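Local structure of putative exonuclease (Eubacterium rectale, 3L0A) at residues 60-63 with 64-68; 91-94 with 95-99; 179-182 with 183-187; 257-260 with 261-265. The protein binds a zinc ion and is thought to be a hydrolase, perhaps an exonuclease of the PDDEXK-like kind. All blocks are in the same frame, centred on the assembly; numbering follows the deposited sequence.

Contact 1: 60-63 with 64-68; sequences SYVD and SYFEG
Val62 meets the Phe66 ring at its edge. Its CG1 lies in the plane of the ring, and Val62 CG1 is 3.6 Å from Phe66 CE2. One face of the ring is taken by Tyr65, whose CD2 sits over the ring centre. The carbonyl oxygen of Val62 comes in obliquely, with Val62 O 3.1 Å from Phe66 CD2. The side chains of Val62 and Phe66 run side by side and point the same way, as residues one helical turn apart can do. CG1 of Val62 lies opposite the backbone N (chi1 174°), while CG of Phe66 stands beside its own backbone N (chi1 -68°). These settings bring methyl and ring edge together.

The backbone of helix 54-67 repeats its i to i+4 bonds here. Ser64 N donates to Ser60 O at 2.8 Å, and Phe66 N donates to Val62 O at 3.2 Å. Glu67 N donates to Asp63 O at 3.0 Å. The helix then ends in a Schellman motif at Gly68, which has positive phi. Beyond the helix, Val62 and Phe66 both pack on Leu144 of strand 140-147. Ser69 takes hydrogen bonds with both Ser64 OG and Glu67 OE1.

An alanine in place of Phe66 would probably leave Val62 CG1 and the Tyr65 ring without their shared neighbour, with a gap toward Leu144. The contact has two chemistries: an apolar strip turned to the central sheet, and a polar rim of Ser64 and Glu67 at the helix end.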
loop_
_atom_site.group_PDB
_atom_site.type_symbol
_atom_site.label_atom_id
_atom_site.label_comp_id
_atom_site.label_asym_id
_atom_site.label_seq_id
_atom_site.Cartn_x
_atom_site.Cartn_y
_atom_site.Cartn_z
ATOM N N SER A 60 -18.497 -7.602 -14.327
ATOM C CA SER A 60 -19.839 -7.803 -14.936
ATOM C C SER A 60 -20.055 -6.934 -16.228
ATOM O O SER A 60 -20.843 -7.299 -17.149
ATOM C CB SER A 60 -21.005 -7.532 -13.965
ATOM O OG SER A 60 -21.215 -8.575 -13.022
ATOM N N TYR A 61 -19.358 -5.805 -16.294
ATOM C CA TYR A 61 -19.482 -4.898 -17.429
ATOM C C TYR A 61 -18.978 -5.626 -18.653
ATOM O O TYR A 61 -19.611 -5.602 -19.713
ATOM C CB TYR A 61 -18.644 -3.630 -17.194
ATOM C CG TYR A 61 -18.770 -2.536 -18.252
ATOM C CD1 TYR A 61 -17.956 -2.519 -19.376
ATOM C CD2 TYR A 61 -19.667 -1.499 -18.102
ATOM C CE1 TYR A 61 -18.032 -1.480 -20.310
ATOM C CE2 TYR A 61 -19.750 -0.462 -19.021
ATOM C CZ TYR A 61 -18.938 -0.460 -20.133
ATOM O OH TYR A 61 -19.060 0.554 -21.067
ATOM N N VAL A 62 -17.845 -6.289 -18.465
ATOM C CA VAL A 62 -17.213 -7.049 -19.504
ATOM C C VAL A 62 -18.031 -8.273 -19.870
ATOM O O VAL A 62 -18.192 -8.550 -21.077
ATOM C CB VAL A 62 -15.786 -7.447 -19.119
ATOM C CG1 VAL A 62 -15.244 -8.347 -20.158
ATOM C CG2 VAL A 62 -14.872 -6.178 -18.923
ATOM N N ASP A 63 -18.575 -8.996 -18.883
ATOM C CA ASP A 63 -19.502 -10.128 -19.206
ATOM C C ASP A 63 -20.631 -9.636 -20.081
ATOM O O ASP A 63 -21.000 -10.226 -21.111
ATOM C CB ASP A 63 -20.180 -10.693 -17.955
ATOM C CG ASP A 63 -19.335 -11.661 -17.214
ATOM O OD1 ASP A 63 -18.432 -12.264 -17.821
ATOM O OD2 ASP A 63 -19.584 -11.828 -16.003
ATOM N N SER A 64 -21.214 -8.538 -19.636
ATOM C CA SER A 64 -22.323 -7.979 -20.337
ATOM C C SER A 64 -21.983 -7.560 -21.774
ATOM O O SER A 64 -22.829 -7.698 -22.664
ATOM C CB SER A 64 -22.922 -6.820 -19.586
ATOM O OG SER A 64 -24.212 -6.635 -20.143
ATOM N N TYR A 65 -20.771 -7.045 -21.998
ATOM C CA TYR A 65 -20.338 -6.724 -23.377
ATOM C C TYR A 65 -20.423 -7.984 -24.246
ATOM O O TYR A 65 -21.049 -7.945 -25.314
ATOM C CB TYR A 65 -18.931 -6.109 -23.453
ATOM C CG TYR A 65 -18.458 -5.961 -24.870
ATOM C CD1 TYR A 65 -18.905 -4.938 -25.658
ATOM C CD2 TYR A 65 -17.627 -6.886 -25.431
ATOM C CE1 TYR A 65 -18.516 -4.836 -26.961
ATOM C CE2 TYR A 65 -17.234 -6.791 -26.702
ATOM C CZ TYR A 65 -17.689 -5.762 -27.474
ATOM O OH TYR A 65 -17.294 -5.663 -28.745
ATOM N N PHE A 66 -19.865 -9.104 -23.780
ATOM C CA PHE A 66 -19.843 -10.313 -24.610
ATOM C C PHE A 66 -21.199 -10.992 -24.821
ATOM O O PHE A 66 -21.395 -11.644 -25.860
ATOM C CB PHE A 66 -18.800 -11.295 -24.093
ATOM C CG PHE A 66 -17.396 -10.810 -24.283
ATOM C CD1 PHE A 66 -16.764 -10.920 -25.493
ATOM C CD2 PHE A 66 -16.704 -10.232 -23.264
ATOM C CE1 PHE A 66 -15.456 -10.474 -25.659
ATOM C CE2 PHE A 66 -15.390 -9.781 -23.442
ATOM C CZ PHE A 66 -14.790 -9.903 -24.642
ATOM N N GLU A 67 -22.129 -10.806 -23.875
ATOM C CA GLU A 67 -23.506 -11.358 -23.955
ATOM C C GLU A 67 -24.432 -10.485 -24.801
ATOM O O GLU A 67 -25.497 -10.957 -25.242
ATOM C CB GLU A 67 -24.073 -11.555 -22.522
ATOM C CG GLU A 67 -25.521 -12.067 -22.363
ATOM C CD GLU A 67 -25.969 -12.179 -20.880
ATOM O OE1 GLU A 67 -25.697 -11.246 -20.089
ATOM O OE2 GLU A 67 -26.599 -13.202 -20.505
ATOM N N GLY A 68 -24.038 -9.230 -25.055
ATOM C CA GLY A 68 -24.884 -8.286 -25.811
ATOM C C GLY A 68 -26.031 -7.777 -24.955
ATOM O O GLY A 68 -27.148 -7.569 -25.434
#

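Contact 2: 91-94 with 95-99; sequences FKQA and EEIIA
Glu95 N donates to Phe91 O at 3.1 Å, and this bond opens a run of regular i to i+4 bonds in helix 89-102. Ile97 N follows, 2.8 Å from Gln93 O, with the donor close to the line of the carbonyl (C=O...N 168°). Ile98 N donates to Ala94 O at 2.9 Å. The bond from Glu96 N to Lys92 O is weak.

The side chains touch this frame mainly through their first carbons. Glu96 CB rests 3.1 Å from Gln93 O. Ile97 CG1 and Ile98 CG1 each lie over a carbonyl oxygen one turn back. Ile97 CG1 is 3.5 Å from Gln93 O, and Ile98 CG1 is 3.5 Å from Ala94 O. In both isoleucines CG1 stands beside the backbone N (chi1 -63° in Ile97, -72° in Ile98), which tilts it toward the preceding turn. Glu95 CG follows the same pattern, 3.6 Å from Phe91 O. Farther out, Gln93 CG lies loosely against Ile97 CD1, 4.2 Å away.

Glu95 OE2 probably hydrogen-bonds to Tyr61 OH of helix 54-67, though the pair is unusually short. Phe91 packs on Leu57 and Val58 of that helix, and Ala94 lies against the Tyr61 ring.

The sequence is that of an amphipathic helix. Phe91, Ala94 and Ile98 form an apolar strip against helix 54-67, with Glu95 beside it. Lys92 and Glu96 are exposed. Within the helix, cohesion rests on the backbone bonds, with side-chain carbons lying against the carbonyl oxygens one turn back; no salt bridge joins the two segments.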
loop_
_atom_site.group_PDB
_atom_site.type_symbol
_atom_site.label_atom_id
_atom_site.label_comp_id
_atom_site.label_asym_id
_atom_site.label_seq_id
_atom_site.Cartn_x
_atom_site.Cartn_y
_atom_site.Cartn_z
ATOM N N PHE A 91 -14.203 1.910 -15.612
ATOM C CA PHE A 91 -14.975 1.413 -16.752
ATOM C C PHE A 91 -14.436 1.877 -18.104
ATOM O O PHE A 91 -14.453 1.107 -19.043
ATOM C CB PHE A 91 -16.446 1.714 -16.559
ATOM C CG PHE A 91 -16.939 1.209 -15.263
ATOM C CD1 PHE A 91 -17.362 -0.091 -15.146
ATOM C CD2 PHE A 91 -16.846 1.995 -14.134
ATOM C CE1 PHE A 91 -17.750 -0.588 -13.951
ATOM C CE2 PHE A 91 -17.246 1.507 -12.898
ATOM C CZ PHE A 91 -17.695 0.234 -12.791
ATOM N N LYS A 92 -13.903 3.092 -18.191
ATOM C CA LYS A 92 -13.165 3.470 -19.385
ATOM C C LYS A 92 -11.974 2.514 -19.567
ATOM O O LYS A 92 -11.641 2.156 -20.703
ATOM C CB LYS A 92 -12.724 4.943 -19.334
ATOM C CG LYS A 92 -13.861 6.004 -19.470
ATOM C CD LYS A 92 -13.342 7.419 -19.068
ATOM C CE LYS A 92 -14.206 8.633 -19.525
ATOM N NZ LYS A 92 -13.732 9.236 -20.852
ATOM N N GLN A 93 -11.329 2.083 -18.484
ATOM C CA GLN A 93 -10.325 1.020 -18.601
ATOM C C GLN A 93 -10.922 -0.348 -19.000
ATOM O O GLN A 93 -10.340 -1.050 -19.827
ATOM C CB GLN A 93 -9.566 0.843 -17.299
ATOM C CG GLN A 93 -8.483 -0.264 -17.373
ATOM C CD GLN A 93 -7.781 -0.413 -16.032
ATOM O OE1 GLN A 93 -8.393 -0.730 -15.000
ATOM N NE2 GLN A 93 -6.497 -0.158 -16.037
ATOM N N ALA A 94 -12.050 -0.750 -18.389
ATOM C CA ALA A 94 -12.750 -1.957 -18.877
ATOM C C ALA A 94 -12.859 -1.981 -20.403
ATOM O O ALA A 94 -12.595 -3.001 -21.020
ATOM C CB ALA A 94 -14.131 -2.057 -18.282
ATOM N N GLU A 95 -13.260 -0.885 -21.038
ATOM C CA GLU A 95 -13.335 -0.912 -22.519
ATOM C C GLU A 95 -11.963 -1.075 -23.131
ATOM O O GLU A 95 -11.829 -1.696 -24.187
ATOM C CB GLU A 95 -14.091 0.312 -23.101
ATOM C CG GLU A 95 -15.481 0.461 -22.418
ATOM C CD GLU A 95 -16.522 1.267 -23.235
ATOM O OE1 GLU A 95 -16.155 2.140 -24.036
ATOM O OE2 GLU A 95 -17.731 1.040 -23.042
ATOM N N GLU A 96 -10.938 -0.541 -22.476
ATOM C CA GLU A 96 -9.561 -0.721 -22.958
ATOM C C GLU A 96 -9.175 -2.185 -22.952
ATOM O O GLU A 96 -8.552 -2.698 -23.896
ATOM C CB GLU A 96 -8.540 0.093 -22.144
ATOM C CG GLU A 96 -8.275 1.524 -22.700
ATOM C CD GLU A 96 -7.367 2.402 -21.795
ATOM O OE1 GLU A 96 -6.991 1.974 -20.663
ATOM O OE2 GLU A 96 -7.050 3.538 -22.232
ATOM N N ILE A 97 -9.538 -2.845 -21.872
ATOM C CA ILE A 97 -9.263 -4.264 -21.735
ATOM C C ILE A 97 -10.033 -5.026 -22.811
ATOM O O ILE A 97 -9.468 -5.886 -23.465
ATOM C CB ILE A 97 -9.646 -4.806 -20.366
ATOM C CG1 ILE A 97 -8.818 -4.142 -19.261
ATOM C CG2 ILE A 97 -9.454 -6.269 -20.348
ATOM C CD1 ILE A 97 -9.378 -4.342 -17.886
ATOM N N ILE A 98 -11.311 -4.720 -23.012
ATOM C CA ILE A 98 -12.110 -5.444 -24.059
ATOM C C ILE A 98 -11.456 -5.339 -25.441
ATOM O O ILE A 98 -11.418 -6.325 -26.216
ATOM C CB ILE A 98 -13.534 -4.924 -24.142
ATOM C CG1 ILE A 98 -14.337 -5.363 -22.908
ATOM C CG2 ILE A 98 -14.243 -5.354 -25.399
ATOM C CD1 ILE A 98 -15.653 -4.554 -22.719
ATOM N N ALA A 99 -11.007 -4.148 -25.797
ATOM C CA ALA A 99 -10.394 -3.940 -27.113
ATOM C C ALA A 99 -9.115 -4.745 -27.233
ATOM O O ALA A 99 -8.770 -5.231 -28.310
ATOM C CB ALA A 99 -10.090 -2.450 -27.335
#

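Contact 3: 179-182 with 183-187; sequences EIVR and QNTGE
Glu179 reaches Gln183 because its chain bends at chi2 (56°), which turns the carboxylate onward along the helix. Arg182 bends in turn at chi3 (60°) and brings its guanidinium side-on to the same carboxylate. Gln183 stays extended beyond CG.

Glu179 OE2 is therefore held twice. Gln183 NE2 donates to it at 2.8 Å on the anti side, with OE2 in the amide plane. Arg182 NH2 donates to Glu179 OE2 at 2.9 Å on the syn side. Arg182 NE takes the other oxygen, Glu179 OE1, at 2.8 Å, completing a two-nitrogen salt bridge. Carboxylate and amide planes stand 71° apart. A lysine in place of Glu179 would probably leave the Arg182 guanidinium without its mate, take one acceptor from Gln183 NE2, and put two positive charges side by side.

Asn184 reaches back one turn: its ND2 donates to Ile180 O at 2.9 Å from well above the carbonyl plane. It also bonds Thr120 O of strand 114-123, as Gln183 NE2 does Glu122 O. Thr185 N closes a short bond to Val181 O, 2.6 Å, and Gly186 N bonds Arg182 O. Gly186 has positive phi, where a side chain would jam against the preceding carbonyl.

The last two turns of helix 170-185 are thus tied together by charge and amide bonds. The amides of Gln183 and Asn184 also join them to strand 114-123, and the bridge probably keeps the glutamate charged.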
loop_
_atom_site.group_PDB
_atom_site.type_symbol
_atom_site.label_atom_id
_atom_site.label_comp_id
_atom_site.label_asym_id
_atom_site.label_seq_id
_atom_site.Cartn_x
_atom_site.Cartn_y
_atom_site.Cartn_z
ATOM N N GLU A 179 -18.056 -31.110 -13.670
ATOM C CA GLU A 179 -18.883 -32.205 -13.204
ATOM C C GLU A 179 -20.346 -32.008 -13.551
ATOM O O GLU A 179 -20.987 -32.970 -13.967
ATOM C CB GLU A 179 -18.708 -32.397 -11.687
ATOM C CG GLU A 179 -19.716 -33.309 -10.968
ATOM C CD GLU A 179 -19.820 -34.720 -11.542
ATOM O OE1 GLU A 179 -18.909 -35.180 -12.282
ATOM O OE2 GLU A 179 -20.838 -35.388 -11.232
ATOM N N ILE A 180 -20.891 -30.804 -13.384
ATOM C CA ILE A 180 -22.311 -30.564 -13.707
ATOM C C ILE A 180 -22.569 -30.711 -15.208
ATOM O O ILE A 180 -23.546 -31.344 -15.588
ATOM C CB ILE A 180 -22.850 -29.216 -13.175
ATOM C CG1 ILE A 180 -22.714 -29.146 -11.644
ATOM C CG2 ILE A 180 -24.310 -29.010 -13.516
ATOM C CD1 ILE A 180 -23.576 -30.137 -10.880
ATOM N N VAL A 181 -21.679 -30.169 -16.051
ATOM C CA VAL A 181 -21.729 -30.413 -17.508
ATOM C C VAL A 181 -21.696 -31.930 -17.775
ATOM O O VAL A 181 -22.430 -32.455 -18.632
ATOM C CB VAL A 181 -20.554 -29.681 -18.274
ATOM C CG1 VAL A 181 -20.481 -30.067 -19.742
ATOM C CG2 VAL A 181 -20.637 -28.104 -18.136
ATOM N N ARG A 182 -20.869 -32.642 -17.024
ATOM C CA ARG A 182 -20.767 -34.059 -17.229
ATOM C C ARG A 182 -22.080 -34.750 -16.910
ATOM O O ARG A 182 -22.391 -35.713 -17.545
ATOM C CB ARG A 182 -19.640 -34.669 -16.408
ATOM C CG ARG A 182 -19.302 -36.110 -16.829
ATOM C CD ARG A 182 -18.427 -36.832 -15.795
ATOM N NE ARG A 182 -19.122 -36.904 -14.522
ATOM C CZ ARG A 182 -20.125 -37.732 -14.246
ATOM N NH1 ARG A 182 -20.559 -38.615 -15.137
ATOM N NH2 ARG A 182 -20.701 -37.691 -13.057
ATOM N N GLN A 183 -22.856 -34.259 -15.948
ATOM C CA GLN A 183 -24.143 -34.895 -15.618
ATOM C C GLN A 183 -25.256 -34.564 -16.631
ATOM O O GLN A 183 -26.268 -35.249 -16.676
ATOM C CB GLN A 183 -24.625 -34.480 -14.226
ATOM C CG GLN A 183 -23.685 -34.801 -13.077
ATOM C CD GLN A 183 -24.215 -34.300 -11.751
ATOM O OE1 GLN A 183 -25.344 -33.835 -11.663
ATOM N NE2 GLN A 183 -23.398 -34.389 -10.713
ATOM N N ASN A 184 -25.069 -33.500 -17.415
ATOM C CA ASN A 184 -26.017 -33.117 -18.469
ATOM C C ASN A 184 -25.592 -33.679 -19.811
ATOM O O ASN A 184 -26.422 -34.109 -20.572
ATOM C CB ASN A 184 -26.092 -31.587 -18.616
ATOM C CG ASN A 184 -26.825 -30.905 -17.466
ATOM O OD1 ASN A 184 -28.055 -30.927 -17.385
ATOM N ND2 ASN A 184 -26.075 -30.269 -16.599
ATOM N N THR A 185 -24.292 -33.642 -20.089
ATOM C CA THR A 185 -23.758 -33.992 -21.406
ATOM C C THR A 185 -23.155 -35.386 -21.555
ATOM O O THR A 185 -23.118 -35.894 -22.659
ATOM C CB THR A 185 -22.646 -33.013 -21.832
ATOM O OG1 THR A 185 -23.258 -31.793 -22.233
ATOM C CG2 THR A 185 -21.835 -33.546 -23.032
ATOM N N GLY A 186 -22.614 -35.947 -20.470
ATOM C CA GLY A 186 -21.782 -37.155 -20.524
ATOM C C GLY A 186 -20.310 -36.847 -20.789
ATOM O O GLY A 186 -19.436 -37.692 -20.519
ATOM N N GLU A 187 -20.028 -35.646 -21.313
ATOM C CA GLU A 187 -18.682 -35.287 -21.739
ATOM C C GLU A 187 -17.937 -34.583 -20.594
ATOM O O GLU A 187 -18.452 -33.629 -19.996
ATOM C CB GLU A 187 -18.693 -34.382 -22.994
ATOM C CG GLU A 187 -19.158 -35.033 -24.360
ATOM C CD GLU A 187 -18.277 -36.233 -24.863
ATOM O OE1 GLU A 187 -17.032 -36.142 -24.768
ATOM O OE2 GLU A 187 -18.829 -37.250 -25.362
#

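Contact 4: 257-260 with 261-265; sequences ISIM and DLTAG
Ser258 and Asp261 form a capping box at the start of helix 259-263. Ser258 sits at the N-cap with OG tucked between its backbone N and carbonyl carbon (chi1 72°). From there OG accepts a weak bond from Met260 N at 3.2 Å. Asp261 answers in the other direction. Its CG stands beside its own backbone N (chi1 -67°), a setting that aims the carboxylate back at Ser258 N, which donates to the anti lone pair of Asp261 OD2 at 3.0 Å. One water joins the pair, donating to OD2 and bonded to Ser258 OG.

Ile257 lies across the Asp261 side chain, with Ile257 CB 3.4 Å from Asp261 OD2. Its CD1 also meets Leu262 CD2 at 4.0 Å, and these two chains cross at about a right angle. Thr263 N donates to Ile259 O at 3.1 Å. Met260, present as selenomethionine, is bent at its outer torsions, and its CB touches Asp261 N.

The box gives Ser258 N a side-chain acceptor and Met260 N a weak one. Strand 257-258 pairs in parallel with a strand of the second subunit, so the sheet continues across the interface. Helix 259-263 packs on that subunit as well. Leu262 lies on Ile150 of the second subunit, Met260 on its Tyr213, and Ile259 on its Arg166.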
loop_
_atom_site.group_PDB
_atom_site.type_symbol
_atom_site.label_atom_id
_atom_site.label_comp_id
_atom_site.label_asym_id
_atom_site.label_seq_id
_atom_site.Cartn_x
_atom_site.Cartn_y
_atom_site.Cartn_z
ATOM N N ILE A 257 -13.392 -7.858 25.956
ATOM C CA ILE A 257 -12.222 -8.656 25.633
ATOM C C ILE A 257 -10.970 -8.124 26.340
ATOM O O ILE A 257 -11.039 -7.171 27.127
ATOM C CB ILE A 257 -12.004 -8.855 24.081
ATOM C CG1 ILE A 257 -11.732 -7.557 23.338
ATOM C CG2 ILE A 257 -13.163 -9.575 23.457
ATOM C CD1 ILE A 257 -11.359 -7.792 21.832
ATOM N N SER A 258 -9.840 -8.803 26.146
ATOM C CA SER A 258 -8.562 -8.400 26.737
ATOM C C SER A 258 -7.512 -8.600 25.651
ATOM O O SER A 258 -7.863 -9.023 24.554
ATOM C CB SER A 258 -8.226 -9.318 27.906
ATOM O OG SER A 258 -7.846 -10.612 27.434
ATOM N N ILE A 259 -6.234 -8.383 25.962
ATOM C CA ILE A 259 -5.117 -8.674 24.996
ATOM C C ILE A 259 -5.055 -10.156 24.629
ATOM O O ILE A 259 -4.754 -10.468 23.477
ATOM C CB ILE A 259 -3.728 -8.217 25.565
ATOM C CG1 ILE A 259 -3.611 -6.690 25.483
ATOM C CG2 ILE A 259 -2.578 -8.943 24.864
ATOM C CD1 ILE A 259 -2.732 -6.047 26.530
HETATM N N MSE A 260 -5.328 -11.072 25.588
HETATM C CA MSE A 260 -5.371 -12.526 25.232
HETATM C C MSE A 260 -6.241 -12.751 23.986
HETATM O O MSE A 260 -5.868 -13.463 23.037
HETATM C CB MSE A 260 -5.932 -13.424 26.346
HETATM C CG MSE A 260 -5.102 -13.565 27.599
HETATM SE SE MSE A 260 -3.213 -13.541 27.353
HETATM C CE MSE A 260 -3.122 -12.453 28.878
ATOM N N ASP A 261 -7.412 -12.126 23.976
ATOM C CA ASP A 261 -8.325 -12.277 22.834
ATOM C C ASP A 261 -7.729 -11.814 21.514
ATOM O O ASP A 261 -8.008 -12.393 20.479
ATOM C CB ASP A 261 -9.618 -11.545 23.094
ATOM C CG ASP A 261 -10.402 -12.180 24.206
ATOM O OD1 ASP A 261 -10.971 -13.262 23.932
ATOM O OD2 ASP A 261 -10.392 -11.635 25.332
ATOM N N LEU A 262 -6.916 -10.768 21.543
ATOM C CA LEU A 262 -6.272 -10.271 20.306
ATOM C C LEU A 262 -5.138 -11.177 19.809
ATOM O O LEU A 262 -4.927 -11.249 18.604
ATOM C CB LEU A 262 -5.729 -8.840 20.493
ATOM C CG LEU A 262 -6.737 -7.843 21.076
ATOM C CD1 LEU A 262 -6.037 -6.618 21.614
ATOM C CD2 LEU A 262 -7.790 -7.527 20.025
ATOM N N THR A 263 -4.394 -11.816 20.725
ATOM C CA THR A 263 -3.237 -12.663 20.360
ATOM C C THR A 263 -3.537 -14.167 20.329
ATOM O O THR A 263 -2.635 -14.961 20.044
ATOM C CB THR A 263 -2.036 -12.464 21.306
ATOM O OG1 THR A 263 -2.407 -12.853 22.638
ATOM C CG2 THR A 263 -1.562 -11.018 21.286
ATOM N N ALA A 264 -4.779 -14.566 20.585
ATOM C CA ALA A 264 -5.126 -15.990 20.555
ATOM C C ALA A 264 -4.655 -16.630 19.244
ATOM O O ALA A 264 -4.958 -16.121 18.191
ATOM C CB ALA A 264 -6.623 -16.176 20.717
ATOM N N GLY A 265 -3.896 -17.726 19.330
ATOM C CA GLY A 265 -3.509 -18.518 18.151
ATOM C C GLY A 265 -2.182 -18.172 17.474
ATOM O O GLY A 265 -1.950 -18.577 16.322
HETATM O O HOH W 1 -10.503 -11.889 27.772
#

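The four contacts follow one another along the chain. None nests in or crosses another, and each is a continuous stretch of nine residues whose bonds reach only about one turn, so none closes a long loop. Contact 1 ends helix 54-67, and contact 2 runs through helix 89-102. These two meet directly, with centres about 11 Å apart, and tie the two helices side by side. Contact 3 finishes helix 170-185 against strand 114-123; its centre is about 25 Å from that of contact 1, and the two do not touch. Contact 4 comes last, near the C terminus, about 46 Å centre to centre from contact 1. It joins this chain to the second subunit.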